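Local coordinates for protein mannitol dehydrogenase (Helicobacter pylori, PDB 3TWO) that probably interconverts cinnamyl alcohols and the corresponding aldehydes, using NADP(H) as coenzyme and a zinc ion, at residues B[189-192]-B[193-196]; B[210-213]-B[214-217]. All blocks are in the same frame, centred on the assembly; numbering follows the deposited sequence.

Interaction 1 of 2, residues B[189-192]-B[193-196]; sequences GSMA and VKYA
Met191 and Tyr195, one helical turn apart, make the main side-chain contact here. The methyl CE of Met191 lies 3.6 Å from CZ of Tyr195 and 3.5 Å from its OH, so the thioether end meets the phenol at its hydroxyl-bearing end. It gets there by folding: although its CB points away from residues 193-196, the Met191 chain is bent at chi2 (-46°) and chi3 (-62°), which brings CE back to the ring. The base of the same ring rests on the backbone, with CD1 of Tyr195 3.3 Å from O of Met191, an oblique approach.

That carbonyl oxygen also accepts the backbone N-H of Tyr195, 2.9 Å from N to O of Met191 and nearly straight at 172°. The flanking rungs, from Val193 N to Gly189 O, Lys194 N to Ser190 O and Ala196 N to Ala192 O, complete an unbroken i to i+4 ladder. Lys194 lays its CG and CD beside the carbonyl of Ser190, CD 3.3 Å from O, before its amine turns off to the carbonyl of Tyr312. On Val193, CG2 sits 3.5 Å from O of Gly189.

Second-shell bonds fix the polar ends: Tyr195 OH pairs with Ser306 OG, and Ser190 OG reaches back to O of Gly186. Gly189 is the last glycine of a GxGxxG sequence beside the bound NADPH, consistent with the dinucleotide-binding turn of a Rossmann fold.

Helix 187-198 is the crossover between parallel strands 179-183 and 202-206. Ala192, Val193 and Ala196 pack down on those strands through Val180, Val182, Val203 and Val205, while Met191 and Tyr195 face helix 158-171, where Tyr166 meets the Tyr195 ring edge-to-face.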
ATOM      1  N   GLY B 189     -20.562   2.538   1.417  1.00 24.97           N
ATOM      2  CA  GLY B 189     -20.223   3.949   1.285  1.00 25.08           C
ATOM      3  C   GLY B 189     -20.988   4.845   2.235  1.00 25.87           C
ATOM      4  O   GLY B 189     -20.415   5.682   2.927  1.00 26.23           O
ATOM      5  N   SER B 190     -22.308   4.729   2.231  1.00 26.37           N
ATOM      6  CA  SER B 190     -23.124   5.530   3.140  1.00 27.62           C
ATOM      7  C   SER B 190     -22.816   5.242   4.626  1.00 27.09           C
ATOM      8  O   SER B 190     -22.843   6.165   5.452  1.00 28.54           O
ATOM      9  CB  SER B 190     -24.627   5.313   2.852  1.00 27.34           C
ATOM     10  OG  SER B 190     -24.963   3.976   3.146  1.00 26.18           O
ATOM     11  N   MET B 191     -22.561   3.989   5.009  1.00 26.63           N
ATOM     12  CA  MET B 191     -22.076   3.768   6.416  1.00 25.59           C
ATOM     13  C   MET B 191     -20.750   4.529   6.707  1.00 24.81           C
ATOM     14  O   MET B 191     -20.590   5.142   7.787  1.00 23.85           O
ATOM     15  CB  MET B 191     -21.896   2.263   6.727  1.00 23.90           C
ATOM     16  CG  MET B 191     -23.210   1.523   6.838  1.00 25.18           C
ATOM     17  SD  MET B 191     -24.443   2.382   7.845  1.00 28.34           S
ATOM     18  CE  MET B 191     -23.726   2.486   9.488  1.00 24.18           C
ATOM     19  N   ALA B 192     -19.802   4.465   5.761  1.00 24.28           N
ATOM     20  CA  ALA B 192     -18.450   5.167   5.909  1.00 23.62           C
ATOM     21  C   ALA B 192     -18.690   6.663   6.086  1.00 24.50           C
ATOM     22  O   ALA B 192     -18.101   7.319   6.963  1.00 25.38           O
ATOM     23  CB  ALA B 192     -17.603   4.992   4.639  1.00 20.71           C
ATOM     24  N   VAL B 193     -19.548   7.209   5.217  1.00 24.11           N
ATOM     25  CA  VAL B 193     -19.976   8.603   5.351  1.00 24.32           C
ATOM     26  C   VAL B 193     -20.535   8.956   6.754  1.00 26.24           C
ATOM     27  O   VAL B 193     -20.099   9.915   7.375  1.00 24.67           O
ATOM     28  CB  VAL B 193     -20.977   9.013   4.236  1.00 24.17           C
ATOM     29  CG1 VAL B 193     -21.641  10.412   4.606  1.00 24.61           C
ATOM     30  CG2 VAL B 193     -20.278   9.136   2.888  1.00 21.35           C
ATOM     31  N   LYS B 194     -21.493   8.169   7.255  1.00 26.90           N
ATOM     32  CA  LYS B 194     -22.073   8.436   8.553  1.00 28.61           C
ATOM     33  C   LYS B 194     -21.069   8.364   9.691  1.00 28.56           C
ATOM     34  O   LYS B 194     -21.047   9.250  10.540  1.00 29.07           O
ATOM     35  CB  LYS B 194     -23.262   7.519   8.841  1.00 28.65           C
ATOM     36  CG  LYS B 194     -24.441   7.825   7.903  1.00 31.28           C
ATOM     37  CD  LYS B 194     -25.297   6.575   7.677  1.00 32.64           C
ATOM     38  CE  LYS B 194     -26.667   6.914   7.130  1.00 32.35           C
ATOM     39  NZ  LYS B 194     -27.605   7.086   8.250  1.00 33.83           N
ATOM     40  N   TYR B 195     -20.250   7.321   9.707  1.00 27.04           N
ATOM     41  CA  TYR B 195     -19.259   7.189  10.759  1.00 26.77           C
ATOM     42  C   TYR B 195     -18.272   8.350  10.670  1.00 25.87           C
ATOM     43  O   TYR B 195     -17.966   8.948  11.675  1.00 26.87           O
ATOM     44  CB  TYR B 195     -18.496   5.824  10.677  1.00 24.39           C
ATOM     45  CG  TYR B 195     -19.358   4.623  11.061  1.00 26.15           C
ATOM     46  CD1 TYR B 195     -19.362   3.437  10.282  1.00 26.07           C
ATOM     47  CD2 TYR B 195     -20.151   4.662  12.206  1.00 27.84           C
ATOM     48  CE1 TYR B 195     -20.165   2.361  10.610  1.00 23.50           C
ATOM     49  CE2 TYR B 195     -20.920   3.584  12.579  1.00 27.33           C
ATOM     50  CZ  TYR B 195     -20.939   2.436  11.766  1.00 27.40           C
ATOM     51  OH  TYR B 195     -21.761   1.389  12.152  1.00 23.95           O
ATOM     52  N   ALA B 196     -17.747   8.641   9.477  1.00 25.44           N
ATOM     53  CA  ALA B 196     -16.716   9.733   9.386  1.00 26.38           C
ATOM     54  C   ALA B 196     -17.266  11.060   9.809  1.00 27.18           C
ATOM     55  O   ALA B 196     -16.602  11.777  10.530  1.00 28.48           O
ATOM     56  CB  ALA B 196     -16.071   9.822   8.000  1.00 25.41           C
TER

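Interaction 2 of 2, residues B[210-213]-B[214-217]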
ATOM      1  N   GLU B 210     -25.011  12.234  -9.997  1.00 33.15           N
ATOM      2  CA  GLU B 210     -25.505  13.042  -8.903  1.00 33.26           C
ATOM      3  C   GLU B 210     -26.864  12.611  -8.407  1.00 34.23           C
ATOM      4  O   GLU B 210     -27.530  13.382  -7.685  1.00 33.96           O
ATOM      5  CB  GLU B 210     -25.544  14.515  -9.311  1.00 35.20           C
ATOM      6  CG  GLU B 210     -24.148  15.060  -9.577  1.00 36.53           C
ATOM      7  CD  GLU B 210     -24.067  16.584  -9.524  1.00 42.60           C
ATOM      8  OE1 GLU B 210     -25.074  17.269  -9.733  1.00 40.62           O
ATOM      9  OE2 GLU B 210     -22.969  17.113  -9.245  1.00 45.73           O
ATOM     10  N   HIS B 211     -27.262  11.361  -8.708  1.00 33.99           N
ATOM     11  CA  HIS B 211     -28.593  10.915  -8.289  1.00 34.28           C
ATOM     12  C   HIS B 211     -28.823  10.952  -6.773  1.00 33.41           C
ATOM     13  O   HIS B 211     -29.958  11.172  -6.328  1.00 34.41           O
ATOM     14  CB  HIS B 211     -29.029   9.537  -8.877  1.00 33.47           C
ATOM     15  CG  HIS B 211     -29.033   9.476 -10.375  1.00 37.14           C
ATOM     16  ND1 HIS B 211     -28.934   8.280 -11.061  1.00 40.05           N
ATOM     17  CD2 HIS B 211     -29.066  10.452 -11.320  1.00 38.41           C
ATOM     18  CE1 HIS B 211     -28.922   8.522 -12.361  1.00 41.42           C
ATOM     19  NE2 HIS B 211     -29.006   9.830 -12.545  1.00 39.28           N
ATOM     20  N   LYS B 212     -27.772  10.750  -5.990  1.00 31.95           N
ATOM     21  CA  LYS B 212     -27.898  10.757  -4.526  1.00 32.42           C
ATOM     22  C   LYS B 212     -27.143  11.913  -3.845  1.00 32.28           C
ATOM     23  O   LYS B 212     -26.891  11.870  -2.651  1.00 32.10           O
ATOM     24  CB  LYS B 212     -27.452   9.395  -3.972  1.00 31.40           C
ATOM     25  CG  LYS B 212     -28.247   8.247  -4.634  1.00 33.73           C
ATOM     26  CD  LYS B 212     -27.866   6.834  -4.131  1.00 32.01           C
ATOM     27  CE  LYS B 212     -26.443   6.468  -4.454  1.00 28.34           C
ATOM     28  NZ  LYS B 212     -26.241   4.964  -4.252  1.00 27.44           N
ATOM     29  N   LYS B 213     -26.797  12.948  -4.601  1.00 31.83           N
ATOM     30  CA  LYS B 213     -26.077  14.083  -4.015  1.00 32.62           C
ATOM     31  C   LYS B 213     -26.847  14.709  -2.823  1.00 33.56           C
ATOM     32  O   LYS B 213     -26.254  14.972  -1.791  1.00 33.81           O
ATOM     33  CB  LYS B 213     -25.795  15.135  -5.082  1.00 33.36           C
ATOM     34  CG  LYS B 213     -25.283  16.408  -4.544  1.00 32.60           C
ATOM     35  CD  LYS B 213     -24.635  17.237  -5.605  1.00 33.68           C
ATOM     36  CE  LYS B 213     -23.835  18.410  -4.913  1.00 33.30           C
ATOM     37  NZ  LYS B 213     -23.537  19.391  -5.944  1.00 33.71           N
ATOM     38  N   GLN B 214     -28.158  14.921  -2.968  1.00 33.61           N
ATOM     39  CA  GLN B 214     -28.992  15.424  -1.871  1.00 34.77           C
ATOM     40  C   GLN B 214     -28.943  14.543  -0.651  1.00 33.34           C
ATOM     41  O   GLN B 214     -28.912  15.062   0.446  1.00 33.25           O
ATOM     42  CB  GLN B 214     -30.474  15.598  -2.274  1.00 34.42           C
ATOM     43  CG  GLN B 214     -30.740  16.883  -3.129  1.00 43.12           C
ATOM     44  CD  GLN B 214     -30.062  18.184  -2.545  1.00 47.08           C
ATOM     45  OE1 GLN B 214     -29.188  18.765  -3.202  1.00 51.99           O
ATOM     46  NE2 GLN B 214     -30.437  18.589  -1.323  1.00 39.35           N
ATOM     47  N   ASP B 215     -28.958  13.227  -0.817  1.00 32.46           N
ATOM     48  CA  ASP B 215     -28.792  12.377   0.385  1.00 33.57           C
ATOM     49  C   ASP B 215     -27.393  12.571   0.992  1.00 32.70           C
ATOM     50  O   ASP B 215     -27.262  12.591   2.207  1.00 33.87           O
ATOM     51  CB  ASP B 215     -29.045  10.899   0.143  1.00 32.95           C
ATOM     52  CG  ASP B 215     -30.282  10.646  -0.679  1.00 36.07           C
ATOM     53  OD1 ASP B 215     -31.387  10.466  -0.120  1.00 41.17           O
ATOM     54  OD2 ASP B 215     -30.144  10.643  -1.898  1.00 40.17           O
ATOM     55  N   ALA B 216     -26.371  12.756   0.153  1.00 32.18           N
ATOM     56  CA  ALA B 216     -25.011  13.020   0.673  1.00 31.71           C
ATOM     57  C   ALA B 216     -25.026  14.290   1.537  1.00 31.47           C
ATOM     58  O   ALA B 216     -24.604  14.277   2.688  1.00 30.27           O
ATOM     59  CB  ALA B 216     -24.041  13.177  -0.445  1.00 30.38           C
ATOM     60  N   LEU B 217     -25.580  15.358   0.981  1.00 31.66           N
ATOM     61  CA  LEU B 217     -25.634  16.644   1.671  1.00 33.48           C
ATOM     62  C   LEU B 217     -26.394  16.517   2.965  1.00 33.68           C
ATOM     63  O   LEU B 217     -25.984  17.021   4.006  1.00 33.10           O
ATOM     64  CB  LEU B 217     -26.248  17.738   0.751  1.00 34.49           C
ATOM     65  CG  LEU B 217     -25.433  18.165  -0.486  1.00 35.10           C
ATOM     66  CD1 LEU B 217     -26.298  19.184  -1.301  1.00 35.73           C
ATOM     67  CD2 LEU B 217     -24.157  18.881  -0.050  1.00 38.54           C
TER
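Ala216 N donates to O of Lys212 at 3.0 Å, and Leu217 N to O of Lys213 at 2.9 Å, the latter with an N-H...O angle of 165°. These are the opening i to i+4 bonds of helix 213-218, for which Lys212 is the N-cap residue. Just upstream, Glu210 to Lys213 forms a type I turn, closed by Lys213 N on O of Glu210 at 3.2 Å, so the chain runs from turn into helix without a break.

Across this junction Asp215 leans back over Lys212. With CG anti to its carbonyl carbon (chi1 -45°), the carboxylate swings toward the N-cap residue, and OD2 comes within 3.5 Å of CA and 3.6 Å of CB of Lys212. No bond joins the carboxylate to the Lys212 amine, which goes to the carbonyls of Phe185 and Lys336. The other oxygen, OD1, forms a salt bridge with Lys336 NZ. Lys336 thus holds both side chains, Lys212 through its backbone and Asp215 through its amine. Its positive charge would be expected to favour an ionised Asp215.

Beyond these the side chains mostly meet backbone. CB of Ala216 sits 3.2 Å from O of Lys213, and the same methyl touches Phe185 and Phe224. Leu217 brings CG to 3.5 Å from that carbonyl oxygen of Lys213, while the extended Lys213 chain touches Phe224 of strand 223-225. Phe337 lies against both Lys212 and Asp215.

Lys212 belongs to the NADPH pocket: its side chain touches the cofactor, while its amine bonds to the two carbonyls. A basic residue in the loop after the second strand of a Rossmann fold, here strand 202-206, is a familiar feature of NADP(H)-dependent dehydrogenases, where it often helps to recognise the adenosine phosphate.

Both interactions are local helical contacts in the Rossmann-type coenzyme domain, their centres 13 Å apart and their nearest atoms about 5 Å apart without touching. Interaction 1 lies mid-helix and is buried, so its side-chain chemistry is mostly apolar, with a few hydroxyls satisfied by neighbours. Interaction 2 is at the surface, where a helix starts; backbone bonds join its two segments, and the charged ends of Lys212 and Asp215 turn to Lys336. Strand 202-206 joins them in sequence: helix 187-198 leads to it and the 210-213 loop follows it. Each also approaches the NADPH, through a glycine of the nucleotide-binding turn in the first and a lysine in the second.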